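PDB 3KFV: tight junction protein ZO-3, which acts as a scaffold linking tight junction membrane proteins such as claudins and occludin to the actin cytoskeleton. Local coordinates for residues L21-T34 / W49-R63. Sequence-based numbering, arbitrary orientation.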
loop_
_atom_site.group_PDB
_atom_site.type_symbol
_atom_site.label_atom_id
_atom_site.label_comp_id
_atom_site.label_asym_id
_atom_site.label_seq_id
_atom_site.Cartn_x
_atom_site.Cartn_y
_atom_site.Cartn_z
ATOM N N LEU A 21 4.775 11.970 19.766
ATOM C CA LEU A 21 4.038 11.356 18.669
ATOM C C LEU A 21 3.966 9.839 18.812
ATOM O O LEU A 21 4.910 9.198 19.279
ATOM C CB LEU A 21 4.666 11.730 17.325
ATOM C CG LEU A 21 4.630 13.219 16.972
ATOM C CD1 LEU A 21 5.340 13.498 15.645
ATOM C CD2 LEU A 21 3.193 13.721 16.936
ATOM N N GLY A 22 2.833 9.272 18.418
ATOM C CA GLY A 22 2.672 7.831 18.423
ATOM C C GLY A 22 2.995 7.263 17.055
ATOM O O GLY A 22 2.836 7.939 16.038
ATOM N N PHE A 23 3.460 6.022 17.017
ATOM C CA PHE A 23 3.734 5.401 15.730
ATOM C C PHE A 23 3.559 3.890 15.707
ATOM O O PHE A 23 3.412 3.237 16.748
ATOM C CB PHE A 23 5.117 5.794 15.200
ATOM C CG PHE A 23 6.249 5.502 16.142
ATOM C CD1 PHE A 23 6.990 6.535 16.692
ATOM C CD2 PHE A 23 6.593 4.201 16.455
ATOM C CE1 PHE A 23 8.048 6.272 17.547
ATOM C CE2 PHE A 23 7.646 3.936 17.310
ATOM C CZ PHE A 23 8.372 4.974 17.857
ATOM N N THR A 24 3.590 3.352 14.494
ATOM C CA THR A 24 3.355 1.942 14.248
ATOM C C THR A 24 4.429 1.427 13.305
ATOM O O THR A 24 4.961 2.186 12.500
ATOM C CB THR A 24 1.958 1.744 13.607
ATOM O OG1 THR A 24 0.950 1.905 14.613
ATOM C CG2 THR A 24 1.815 0.364 12.960
ATOM N N ARG A 25 4.763 0.147 13.407
ATOM C CA ARG A 25 5.637 -0.469 12.413
ATOM C C ARG A 25 5.346 0.062 11.006
ATOM O O ARG A 25 4.250 -0.135 10.473
ATOM C CB ARG A 25 5.481 -1.988 12.427
ATOM C CG ARG A 25 6.162 -2.660 13.582
ATOM C CD ARG A 25 5.857 -4.140 13.607
ATOM N NE ARG A 25 6.856 -4.873 14.376
ATOM C CZ ARG A 25 6.931 -4.876 15.704
ATOM N NH1 ARG A 25 6.066 -4.174 16.422
ATOM N NH2 ARG A 25 7.875 -5.577 16.316
ATOM N N GLY A 26 6.325 0.740 10.415
ATOM C CA GLY A 26 6.216 1.187 9.040
ATOM C C GLY A 26 6.065 2.686 8.867
ATOM O O GLY A 26 6.297 3.211 7.781
ATOM N N ASP A 27 5.665 3.380 9.926
ATOM C CA ASP A 27 5.544 4.831 9.864
ATOM C C ASP A 27 6.897 5.468 9.587
ATOM O O ASP A 27 7.936 4.918 9.941
ATOM C CB ASP A 27 4.943 5.381 11.157
ATOM C CG ASP A 27 3.429 5.208 11.216
ATOM O OD1 ASP A 27 2.767 5.399 10.174
ATOM O OD2 ASP A 27 2.903 4.888 12.305
ATOM N N VAL A 28 6.879 6.625 8.936
ATOM C CA VAL A 28 8.110 7.310 8.566
ATOM C C VAL A 28 8.120 8.721 9.130
ATOM O O VAL A 28 7.107 9.417 9.116
ATOM C CB VAL A 28 8.304 7.361 7.029
ATOM C CG1 VAL A 28 9.529 8.178 6.677
ATOM C CG2 VAL A 28 8.429 5.956 6.452
ATOM N N PHE A 29 9.271 9.142 9.634
ATOM C CA PHE A 29 9.383 10.471 10.213
ATOM C C PHE A 29 10.525 11.270 9.618
ATOM O O PHE A 29 11.656 10.795 9.520
ATOM C CB PHE A 29 9.544 10.385 11.734
ATOM C CG PHE A 29 8.312 9.918 12.438
ATOM C CD1 PHE A 29 7.470 10.824 13.059
ATOM C CD2 PHE A 29 7.980 8.572 12.461
ATOM C CE1 PHE A 29 6.325 10.394 13.702
ATOM C CE2 PHE A 29 6.838 8.136 13.100
ATOM C CZ PHE A 29 6.009 9.047 13.721
ATOM N N HIS A 30 10.217 12.492 9.217
ATOM C CA HIS A 30 11.253 13.437 8.875
ATOM C C HIS A 30 11.743 14.058 10.171
ATOM O O HIS A 30 11.118 14.976 10.701
ATOM C CB HIS A 30 10.709 14.509 7.938
ATOM C CG HIS A 30 11.733 15.516 7.522
ATOM N ND1 HIS A 30 11.415 16.825 7.235
ATOM C CD2 HIS A 30 13.073 15.409 7.360
ATOM C CE1 HIS A 30 12.513 17.479 6.902
ATOM N NE2 HIS A 30 13.533 16.643 6.971
ATOM N N VAL A 31 12.842 13.523 10.700
ATOM C CA VAL A 31 13.437 14.034 11.931
ATOM C C VAL A 31 14.139 15.359 11.659
ATOM O O VAL A 31 15.209 15.388 11.044
ATOM C CB VAL A 31 14.449 13.040 12.520
ATOM C CG1 VAL A 31 15.065 13.596 13.788
ATOM C CG2 VAL A 31 13.773 11.722 12.792
ATOM N N LEU A 32 13.528 16.448 12.117
ATOM C CA LEU A 32 14.016 17.790 11.818
ATOM C C LEU A 32 15.326 18.111 12.527
ATOM O O LEU A 32 16.251 18.660 11.920
ATOM C CB LEU A 32 12.956 18.838 12.161
ATOM C CG LEU A 32 11.639 18.707 11.390
ATOM C CD1 LEU A 32 10.713 19.881 11.683
ATOM C CD2 LEU A 32 11.907 18.584 9.898
ATOM N N ASP A 33 15.409 17.772 13.810
ATOM C CA ASP A 33 16.632 18.011 14.567
ATOM C C ASP A 33 16.825 16.991 15.678
ATOM O O ASP A 33 15.854 16.452 16.200
ATOM C CB ASP A 33 16.643 19.422 15.157
ATOM C CG ASP A 33 17.968 19.759 15.817
ATOM O OD1 ASP A 33 18.946 20.047 15.083
ATOM O OD2 ASP A 33 18.036 19.724 17.069
ATOM N N THR A 34 18.080 16.738 16.038
ATOM C CA THR A 34 18.401 15.803 17.106
ATOM C C THR A 34 19.060 16.520 18.284
ATOM O O THR A 34 18.405 17.250 19.034
ATOM C CB THR A 34 19.333 14.677 16.610
ATOM O OG1 THR A 34 20.637 15.208 16.340
ATOM C CG2 THR A 34 18.782 14.050 15.345
ATOM N N TRP A 49 14.019 13.698 19.893
ATOM C CA TRP A 49 14.192 14.204 18.530
ATOM C C TRP A 49 12.963 15.003 18.138
ATOM O O TRP A 49 11.841 14.616 18.465
ATOM C CB TRP A 49 14.356 13.071 17.512
ATOM C CG TRP A 49 15.633 12.302 17.593
ATOM C CD1 TRP A 49 16.732 12.600 18.344
ATOM C CD2 TRP A 49 15.956 11.114 16.861
ATOM N NE1 TRP A 49 17.713 11.658 18.142
ATOM C CE2 TRP A 49 17.263 10.737 17.234
ATOM C CE3 TRP A 49 15.263 10.326 15.934
ATOM C CZ2 TRP A 49 17.891 9.612 16.710
ATOM C CZ3 TRP A 49 15.887 9.205 15.418
ATOM C CH2 TRP A 49 17.189 8.860 15.807
ATOM N N LEU A 50 13.158 16.107 17.428
ATOM C CA LEU A 50 12.025 16.827 16.867
ATOM C C LEU A 50 11.724 16.250 15.493
ATOM O O LEU A 50 12.560 16.309 14.597
ATOM C CB LEU A 50 12.315 18.326 16.760
ATOM C CG LEU A 50 11.159 19.152 16.187
ATOM C CD1 LEU A 50 10.106 19.407 17.256
ATOM C CD2 LEU A 50 11.647 20.467 15.585
ATOM N N ALA A 51 10.532 15.692 15.321
ATOM C CA ALA A 51 10.198 14.997 14.081
ATOM C C ALA A 51 8.825 15.370 13.534
ATOM O O ALA A 51 8.002 15.949 14.234
ATOM C CB ALA A 51 10.287 13.494 14.290
ATOM N N VAL A 52 8.590 15.020 12.275
ATOM C CA VAL A 52 7.311 15.274 11.623
ATOM C C VAL A 52 6.863 14.010 10.894
ATOM O O VAL A 52 7.669 13.358 10.234
ATOM C CB VAL A 52 7.430 16.421 10.608
ATOM C CG1 VAL A 52 6.066 16.773 10.040
ATOM C CG2 VAL A 52 8.075 17.636 11.257
ATOM N N ARG A 53 5.589 13.654 11.016
ATOM C CA ARG A 53 5.108 12.442 10.364
ATOM C C ARG A 53 4.938 12.637 8.861
ATOM O O ARG A 53 4.636 13.734 8.390
ATOM C CB ARG A 53 3.805 11.928 10.982
ATOM C CG ARG A 53 3.245 10.714 10.242
ATOM C CD ARG A 53 2.045 10.102 10.937
ATOM N NE ARG A 53 2.318 9.824 12.343
ATOM C CZ ARG A 53 1.624 10.337 13.354
ATOM N NH1 ARG A 53 0.597 11.145 13.112
ATOM N NH2 ARG A 53 1.948 10.033 14.605
HETATM N N MSE A 54 5.142 11.559 8.116
HETATM C CA MSE A 54 5.042 11.594 6.669
HETATM C C MSE A 54 3.893 10.701 6.224
HETATM O O MSE A 54 3.898 9.497 6.494
HETATM C CB MSE A 54 6.352 11.110 6.052
HETATM C CG MSE A 54 7.564 11.938 6.446
HETATM SE SE MSE A 54 7.716 13.636 5.465
HETATM C CE MSE A 54 7.829 12.948 3.636
ATOM N N GLY A 55 2.907 11.291 5.555
ATOM C CA GLY A 55 1.768 10.535 5.066
ATOM C C GLY A 55 2.054 9.932 3.705
ATOM O O GLY A 55 3.109 10.190 3.123
ATOM N N ARG A 56 1.120 9.125 3.201
ATOM C CA ARG A 56 1.227 8.555 1.857
ATOM C C ARG A 56 1.412 9.662 0.817
ATOM O O ARG A 56 1.897 9.420 -0.290
ATOM C CB ARG A 56 -0.013 7.718 1.520
ATOM N N ASP A 57 1.017 10.877 1.187
ATOM C CA ASP A 57 1.192 12.047 0.336
ATOM C C ASP A 57 2.671 12.413 0.177
ATOM O O ASP A 57 3.054 13.088 -0.780
ATOM C CB ASP A 57 0.424 13.237 0.925
ATOM N N LEU A 58 3.493 11.948 1.115
ATOM C CA LEU A 58 4.876 12.400 1.247
ATOM C C LEU A 58 4.906 13.850 1.722
ATOM O O LEU A 58 5.944 14.519 1.664
ATOM C CB LEU A 58 5.665 12.243 -0.058
ATOM C CG LEU A 58 6.044 10.821 -0.478
ATOM C CD1 LEU A 58 7.036 10.851 -1.627
ATOM C CD2 LEU A 58 6.614 10.038 0.690
ATOM N N ARG A 59 3.758 14.329 2.193
ATOM C CA ARG A 59 3.657 15.678 2.734
ATOM C C ARG A 59 3.673 15.643 4.259
ATOM O O ARG A 59 3.007 14.811 4.875
ATOM C CB ARG A 59 2.389 16.364 2.228
ATOM N N GLU A 60 4.441 16.551 4.857
ATOM C CA GLU A 60 4.571 16.626 6.310
ATOM C C GLU A 60 3.214 16.792 6.991
ATOM O O GLU A 60 2.363 17.558 6.530
ATOM C CB GLU A 60 5.514 17.766 6.717
ATOM C CG GLU A 60 6.908 17.656 6.110
ATOM C CD GLU A 60 7.948 18.507 6.829
ATOM O OE1 GLU A 60 7.596 19.210 7.801
ATOM O OE2 GLU A 60 9.128 18.466 6.419
ATOM N N GLN A 61 3.017 16.063 8.086
ATOM C CA GLN A 61 1.772 16.130 8.841
ATOM C C GLN A 61 2.014 16.580 10.285
ATOM O O GLN A 61 2.622 17.625 10.512
ATOM C CB GLN A 61 1.035 14.789 8.770
ATOM C CG GLN A 61 0.745 14.359 7.335
ATOM C CD GLN A 61 -0.181 13.161 7.238
ATOM O OE1 GLN A 61 -0.323 12.385 8.188
ATOM N NE2 GLN A 61 -0.819 13.002 6.080
ATOM N N GLU A 62 1.544 15.803 11.256
ATOM C CA GLU A 62 1.675 16.188 12.663
ATOM C C GLU A 62 3.130 16.384 13.089
ATOM O O GLU A 62 3.962 15.491 12.923
ATOM C CB GLU A 62 1.008 15.160 13.584
ATOM C CG GLU A 62 -0.466 14.932 13.305
ATOM C CD GLU A 62 -0.702 13.965 12.157
ATOM O OE1 GLU A 62 0.289 13.423 11.610
ATOM O OE2 GLU A 62 -1.884 13.744 11.808
ATOM N N ARG A 63 3.426 17.557 13.643
ATOM C CA ARG A 63 4.749 17.847 14.180
ATOM C C ARG A 63 4.786 17.477 15.660
ATOM O O ARG A 63 3.769 17.559 16.347
ATOM C CB ARG A 63 5.073 19.329 13.994
ATOM C CG ARG A 63 6.554 19.665 14.045
ATOM C CD ARG A 63 6.800 21.096 13.585
ATOM N NE ARG A 63 6.360 22.065 14.584
ATOM C CZ ARG A 63 7.181 22.810 15.320
ATOM N NH1 ARG A 63 8.497 22.714 15.159
ATOM N NH2 ARG A 63 6.685 23.661 16.211
#
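His30 reaches across to Glu60 with its ring edge. ND1 of His30 donates to OE2 of Glu60 at 2.9 Å. OE2 lies near the ring plane, and ND1 comes to it from above the carboxylate plane. CG of His30 lies anti to the backbone N (chi1 -179°), which swings the imidazole out to the carboxylate. CB of His30 also rests on SE of selenomethionine Met54.

On the face that carries His30 and Val52, CG2 of Val52 takes up CD1 of Leu32 at 3.5 Å. On the other face, the Phe29 ring lies beside the Arg53 side chain, ring and guanidinium planes 75° apart. NH2 of Arg53 makes a weak hydrogen bond to O of Gly22, and NH1 forms a salt bridge with OE1 of Glu62.

Strands 28-33 and 49-54 are antiparallel neighbours in the SH3 domain of this MAGUK protein. His30 and Val52 exchange backbone hydrogen bonds. A classic beta bulge sets Leu32 and Asp33 together opposite the single residue Leu50; N of Asp33 donates to O of Leu50 at 3.3 Å.

Beyond the bulge, CG2 of Thr34 sits over the five-membered ring of Trp49, 3.9 Å from its centroid. CG2 of Val31 meets CE3 of Trp49 at 3.7 Å. With an alanine here instead of Trp49, a gap would probably open beside Val31 and Thr34 would lose its CH-pi partner. OG1 of Thr34 is bound by N of Asp3, while Phe5 meets the indole edge-to-face.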